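PDB 5DXF: trehalose-6-phosphate phosphatase from Candida albicans, which belongs to glycosyltransferase family 20 and, in the N-terminal fragment modelled here, has the two-domain GT-B architecture built from Rossmann-like halves. Local coordinates for residues 319-324 and 421-426; 35-40 and 66-71. All blocks are in the same frame, centred on the assembly; numbering follows the deposited sequence.

Interaction 1 (319-324 and 421-426); sequences EKVQAL and LLRVAD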
loop_
_atom_site.group_PDB
_atom_site.type_symbol
_atom_site.label_atom_id
_atom_site.label_comp_id
_atom_site.label_asym_id
_atom_site.label_seq_id
_atom_site.Cartn_x
_atom_site.Cartn_y
_atom_site.Cartn_z
ATOM N N GLU A 319 19.707 12.648 15.953
ATOM C CA GLU A 319 21.058 12.126 16.087
ATOM C C GLU A 319 21.398 11.249 14.916
ATOM O O GLU A 319 22.489 11.316 14.369
ATOM C CB GLU A 319 21.222 11.304 17.359
ATOM C CG GLU A 319 20.086 11.403 18.351
ATOM C CD GLU A 319 20.349 10.601 19.604
ATOM O OE1 GLU A 319 19.583 10.757 20.581
ATOM O OE2 GLU A 319 21.322 9.817 19.614
ATOM N N LYS A 320 20.448 10.414 14.526
ATOM C CA LYS A 320 20.649 9.534 13.392
ATOM C C LYS A 320 20.847 10.306 12.102
ATOM O O LYS A 320 21.720 9.987 11.319
ATOM C CB LYS A 320 19.474 8.584 13.270
ATOM C CG LYS A 320 19.009 8.043 14.603
ATOM C CD LYS A 320 17.925 7.003 14.423
ATOM C CE LYS A 320 18.192 5.788 15.275
ATOM N NZ LYS A 320 17.025 5.478 16.136
ATOM N N VAL A 321 20.052 11.344 11.908
ATOM C CA VAL A 321 20.150 12.182 10.719
ATOM C C VAL A 321 21.516 12.849 10.630
ATOM O O VAL A 321 22.134 12.874 9.565
ATOM C CB VAL A 321 19.052 13.266 10.694
ATOM C CG1 VAL A 321 19.315 14.265 9.577
ATOM C CG2 VAL A 321 17.675 12.630 10.538
ATOM N N GLN A 322 21.992 13.379 11.752
ATOM C CA GLN A 322 23.286 14.051 11.767
ATOM C C GLN A 322 24.427 13.048 11.623
ATOM O O GLN A 322 25.480 13.359 11.059
ATOM C CB GLN A 322 23.454 14.867 13.051
ATOM C CG GLN A 322 24.004 16.264 12.815
ATOM C CD GLN A 322 23.138 17.078 11.872
ATOM O OE1 GLN A 322 23.607 17.566 10.842
ATOM N NE2 GLN A 322 21.866 17.230 12.221
ATOM N N ALA A 323 24.205 11.839 12.128
ATOM C CA ALA A 323 25.196 10.774 12.037
ATOM C C ALA A 323 25.344 10.290 10.598
ATOM O O ALA A 323 26.453 10.075 10.117
ATOM C CB ALA A 323 24.819 9.616 12.945
ATOM N N LEU A 324 24.211 10.118 9.926
ATOM C CA LEU A 324 24.178 9.751 8.515
ATOM C C LEU A 324 24.774 10.865 7.664
ATOM O O LEU A 324 25.488 10.605 6.696
ATOM C CB LEU A 324 22.742 9.452 8.077
ATOM C CG LEU A 324 22.118 8.164 8.616
ATOM C CD1 LEU A 324 20.606 8.195 8.457
ATOM C CD2 LEU A 324 22.703 6.954 7.906
ATOM N N LEU A 421 16.614 8.166 7.395
ATOM C CA LEU A 421 16.945 7.911 5.993
ATOM C C LEU A 421 16.198 8.832 5.023
ATOM O O LEU A 421 16.801 9.394 4.104
ATOM C CB LEU A 421 16.668 6.441 5.645
ATOM C CG LEU A 421 17.689 5.410 6.148
ATOM C CD1 LEU A 421 17.144 3.994 6.024
ATOM C CD2 LEU A 421 19.002 5.549 5.394
ATOM N N LEU A 422 14.897 8.999 5.231
ATOM C CA LEU A 422 14.119 9.890 4.376
ATOM C C LEU A 422 14.564 11.345 4.518
ATOM O O LEU A 422 14.674 12.060 3.522
ATOM C CB LEU A 422 12.626 9.769 4.681
ATOM C CG LEU A 422 11.981 8.432 4.307
ATOM C CD1 LEU A 422 10.485 8.462 4.572
ATOM C CD2 LEU A 422 12.266 8.078 2.853
ATOM N N ARG A 423 14.831 11.780 5.746
ATOM C CA ARG A 423 15.253 13.160 5.982
ATOM C C ARG A 423 16.636 13.479 5.399
ATOM O O ARG A 423 16.827 14.548 4.820
ATOM C CB ARG A 423 15.234 13.475 7.481
ATOM C CG ARG A 423 13.884 13.956 8.000
ATOM C CD ARG A 423 13.975 14.405 9.449
ATOM N NE ARG A 423 14.914 15.510 9.615
ATOM C CZ ARG A 423 15.370 15.940 10.787
ATOM N NH1 ARG A 423 14.977 15.356 11.911
ATOM N NH2 ARG A 423 16.225 16.952 10.834
ATOM N N VAL A 424 17.597 12.567 5.537
ATOM C CA VAL A 424 18.946 12.823 5.029
ATOM C C VAL A 424 18.983 12.737 3.501
ATOM O O VAL A 424 19.933 13.192 2.864
ATOM C CB VAL A 424 19.988 11.826 5.612
ATOM C CG1 VAL A 424 21.422 12.303 5.349
ATOM C CG2 VAL A 424 19.776 11.627 7.107
ATOM N N ALA A 425 17.939 12.164 2.914
ATOM C CA ALA A 425 17.902 11.945 1.470
ATOM C C ALA A 425 18.006 13.237 0.660
ATOM O O ALA A 425 17.321 14.222 0.945
ATOM C CB ALA A 425 16.639 11.204 1.093
ATOM N N ASP A 426 18.883 13.237 -0.333
ATOM C CA ASP A 426 18.961 14.319 -1.285
ATOM C C ASP A 426 18.057 14.033 -2.479
ATOM O O ASP A 426 17.790 14.900 -3.292
ATOM C CB ASP A 426 20.406 14.521 -1.739
ATOM C CG ASP A 426 21.339 14.882 -0.591
ATOM O OD1 ASP A 426 21.238 16.005 -0.052
ATOM O OD2 ASP A 426 22.180 14.039 -0.233
#

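Interaction 2 (35-40 and 66-71); sequences NVMTSL and SALYSS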
loop_
_atom_site.group_PDB
_atom_site.type_symbol
_atom_site.label_atom_id
_atom_site.label_comp_id
_atom_site.label_asym_id
_atom_site.label_seq_id
_atom_site.Cartn_x
_atom_site.Cartn_y
_atom_site.Cartn_z
ATOM N N ASN A 35 -14.166 -2.345 10.985
ATOM C CA ASN A 35 -13.142 -2.306 9.965
ATOM C C ASN A 35 -12.690 -3.709 9.774
ATOM O O ASN A 35 -12.368 -4.380 10.737
ATOM C CB ASN A 35 -11.964 -1.468 10.418
ATOM C CG ASN A 35 -11.523 -0.484 9.371
ATOM O OD1 ASN A 35 -12.240 -0.221 8.419
ATOM N ND2 ASN A 35 -10.342 0.073 9.546
ATOM N N VAL A 36 -12.694 -4.165 8.533
ATOM C CA VAL A 36 -12.391 -5.552 8.243
ATOM C C VAL A 36 -11.155 -5.647 7.373
ATOM O O VAL A 36 -11.038 -4.952 6.383
ATOM C CB VAL A 36 -13.568 -6.264 7.560
ATOM C CG1 VAL A 36 -13.520 -7.747 7.872
ATOM C CG2 VAL A 36 -14.897 -5.676 8.004
ATOM N N MET A 37 -10.232 -6.514 7.758
ATOM C CA MET A 37 -8.912 -6.547 7.161
ATOM C C MET A 37 -8.410 -7.947 6.852
ATOM O O MET A 37 -8.925 -8.926 7.376
ATOM C CB MET A 37 -7.926 -5.866 8.096
ATOM C CG MET A 37 -7.435 -4.525 7.608
ATOM S SD MET A 37 -6.801 -3.569 8.977
ATOM C CE MET A 37 -7.546 -1.989 8.620
ATOM N N THR A 38 -7.406 -8.034 5.988
ATOM C CA THR A 38 -6.763 -9.310 5.709
ATOM C C THR A 38 -6.101 -9.866 6.952
ATOM O O THR A 38 -6.215 -11.041 7.247
ATOM C CB THR A 38 -5.668 -9.168 4.639
ATOM O OG1 THR A 38 -6.237 -8.706 3.413
ATOM C CG2 THR A 38 -4.996 -10.490 4.394
ATOM N N SER A 39 -5.371 -9.036 7.665
ATOM C CA SER A 39 -4.657 -9.533 8.817
ATOM C C SER A 39 -4.625 -8.510 9.923
ATOM O O SER A 39 -4.708 -7.315 9.670
ATOM C CB SER A 39 -3.237 -9.929 8.424
ATOM O OG SER A 39 -2.393 -8.798 8.371
ATOM N N LEU A 40 -4.486 -8.994 11.149
ATOM C CA LEU A 40 -4.377 -8.131 12.311
ATOM C C LEU A 40 -3.077 -7.343 12.289
ATOM O O LEU A 40 -2.076 -7.805 11.767
ATOM C CB LEU A 40 -4.492 -8.951 13.594
ATOM C CG LEU A 40 -5.896 -9.089 14.188
ATOM C CD1 LEU A 40 -6.825 -9.769 13.207
ATOM C CD2 LEU A 40 -5.861 -9.860 15.490
ATOM N N SER A 66 0.505 0.627 6.663
ATOM C CA SER A 66 0.635 1.758 7.560
ATOM C C SER A 66 -0.381 2.870 7.348
ATOM O O SER A 66 -0.897 3.414 8.306
ATOM C CB SER A 66 2.046 2.327 7.460
ATOM O OG SER A 66 2.287 2.854 6.177
ATOM N N ALA A 67 -0.661 3.218 6.104
ATOM C CA ALA A 67 -1.680 4.210 5.844
ATOM C C ALA A 67 -2.995 3.645 6.332
ATOM O O ALA A 67 -3.765 4.317 6.986
ATOM C CB ALA A 67 -1.744 4.520 4.369
ATOM N N LEU A 68 -3.216 2.376 6.032
ATOM C CA LEU A 68 -4.384 1.625 6.486
ATOM C C LEU A 68 -4.431 1.499 8.001
ATOM O O LEU A 68 -5.471 1.738 8.620
ATOM C CB LEU A 68 -4.404 0.224 5.864
ATOM C CG LEU A 68 -5.614 -0.643 6.202
ATOM C CD1 LEU A 68 -6.916 0.016 5.731
ATOM C CD2 LEU A 68 -5.441 -2.043 5.609
ATOM N N TYR A 69 -3.313 1.117 8.587
ATOM C CA TYR A 69 -3.233 0.953 10.020
ATOM C C TYR A 69 -3.477 2.281 10.709
ATOM O O TYR A 69 -4.130 2.351 11.731
ATOM C CB TYR A 69 -1.883 0.365 10.400
ATOM C CG TYR A 69 -1.765 -1.092 10.039
ATOM C CD1 TYR A 69 -2.860 -1.925 10.102
ATOM C CD2 TYR A 69 -0.560 -1.634 9.621
ATOM C CE1 TYR A 69 -2.758 -3.256 9.771
ATOM C CE2 TYR A 69 -0.453 -2.965 9.287
ATOM C CZ TYR A 69 -1.557 -3.769 9.366
ATOM O OH TYR A 69 -1.466 -5.097 9.036
ATOM N N SER A 70 -2.958 3.342 10.123
ATOM C CA SER A 70 -3.159 4.662 10.667
ATOM C C SER A 70 -4.641 4.965 10.675
ATOM O O SER A 70 -5.148 5.535 11.630
ATOM C CB SER A 70 -2.426 5.701 9.834
ATOM O OG SER A 70 -1.081 5.339 9.643
ATOM N N SER A 71 -5.344 4.591 9.619
ATOM C CA SER A 71 -6.772 4.813 9.591
ATOM C C SER A 71 -7.446 4.010 10.696
ATOM O O SER A 71 -8.272 4.523 11.434
ATOM C CB SER A 71 -7.341 4.432 8.228
ATOM O OG SER A 71 -8.717 4.129 8.313
#

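Interaction 1 (319-324 and 421-426)
Helix 317-327 meets the C-terminal part of helix 415-424 at short range, the nearest backbone approach of the two segments being 5.9 Å between Val321 CA and Val424 CA. At that point the two valines run antiparallel past one another. Each holds CG1 anti to its own backbone N, which leaves CG2 beside the N; for Val424 this CG2 is the central methyl of the contact. It lies 3.6 Å from Val321 CG1 and equally close, 3.6 Å, to Val321 O, so it rests against both side chain and backbone of the facing helix turn. One turn further on, Leu324 lies obliquely across Val424 and brings CD1 to 3.8 Å from the same Val424 CG2. The tip of Leu421 closes this flank more loosely, with Leu421 CD2 4.4 Å from Leu324 CD1.

On the other flank Arg423 lies roughly perpendicular to Val321. Its chain bends at the third torsion (chi3 60°), turning the guanidinium back so that Val321 CG2 lies over one face, 3.9 Å above the plane and nearer its rim. The charged end is held outside the two segments: NH1 donates to Ala310 O and NH2 forms a salt bridge with Glu318. No hydrogen bond joins the segments; contact is by van der Waals packing, mostly of aliphatic groups.

Lys320 adds a salt bridge to Glu416 between the same two helices. Beyond them, Val424 packs on Leu333 and Leu421 on Val335 of strand 332-339, while helix 439-447 backs Leu422 and Arg423.

Interaction 2 (35-40 and 66-71)
A beta-alpha-beta crossover frames this contact: strand 34-37, helix 66-76 and the adjacent parallel strand 84-88 follow one another in the N-terminal Rossmann-like half of the GT-B fold, and the first turns of the helix pack against Met37 of the first strand. The backbones stay well apart, with Met37 CA 9.4 Å from Leu68 CA, so side chains bridge the gap. Met37 and Leu68 meet end to end. Leu68 holds CG anti to its backbone N (chi1 -177°), which extends its branched end to the methionine; Met37 CE lies against the fork, 3.4 Å from Leu68 CG, and Met37 CG packs at 3.8 Å on Leu68 CD2.

Tyr69 lies obliquely across Met37. Its CG stands anti to the carbonyl carbon (chi1 -73°), and CE1 is the ring atom nearest the sulfur: Met37 SD is 4.1 Å from Tyr69 CE1 and 5.3 Å from the Tyr69 ring centroid, 72° off the ring normal, a Met-aromatic contact of oblique geometry. The far end of the ring arrives beyond the corner that the chain turns at Thr38, where Tyr69 OH is 3.9 Å from both Ser39 OG and Leu40 O. Outside the pair, Leu68 also touches His204 and His229, Met37 touches Ala87 of strand 84-88, and Met37 O accepts a hydrogen bond from Tyr187.

The phenol oxygen is too distant from its two oxygen neighbours to bond to them. Cohesion here therefore comes from a thioether lodged between a leucine and an aromatic ring: the methionine-leucine part is buried and nonpolar, Tyr69 is partly exposed, and the whole is held by dispersion and a Met-aromatic contact, with no hydrogen bond across it.

Both segments of interaction 2 precede both segments of interaction 1 in the sequence. Their centres are 29 Å apart and their nearest atoms about 10 Å, without touching. They share no sheet: strand 34-37, which carries the start of 35-40, belongs to the large mixed sheet of the N-terminal half, whereas 421-426 runs from helix 415-424 toward strand 428-430 and pairs by backbone with Leu333 of strand 332-339 in the C-terminal half. Each contact thus lies within one half: helix on helix beside strand 332-339 in interaction 1, helix on strand in interaction 2. Ser71, on helix 66-76, touches Val512, Trp515 and Thr516 of helix 512-526, consistent with the chain end crossing back to the first domain, as in GT-B proteins.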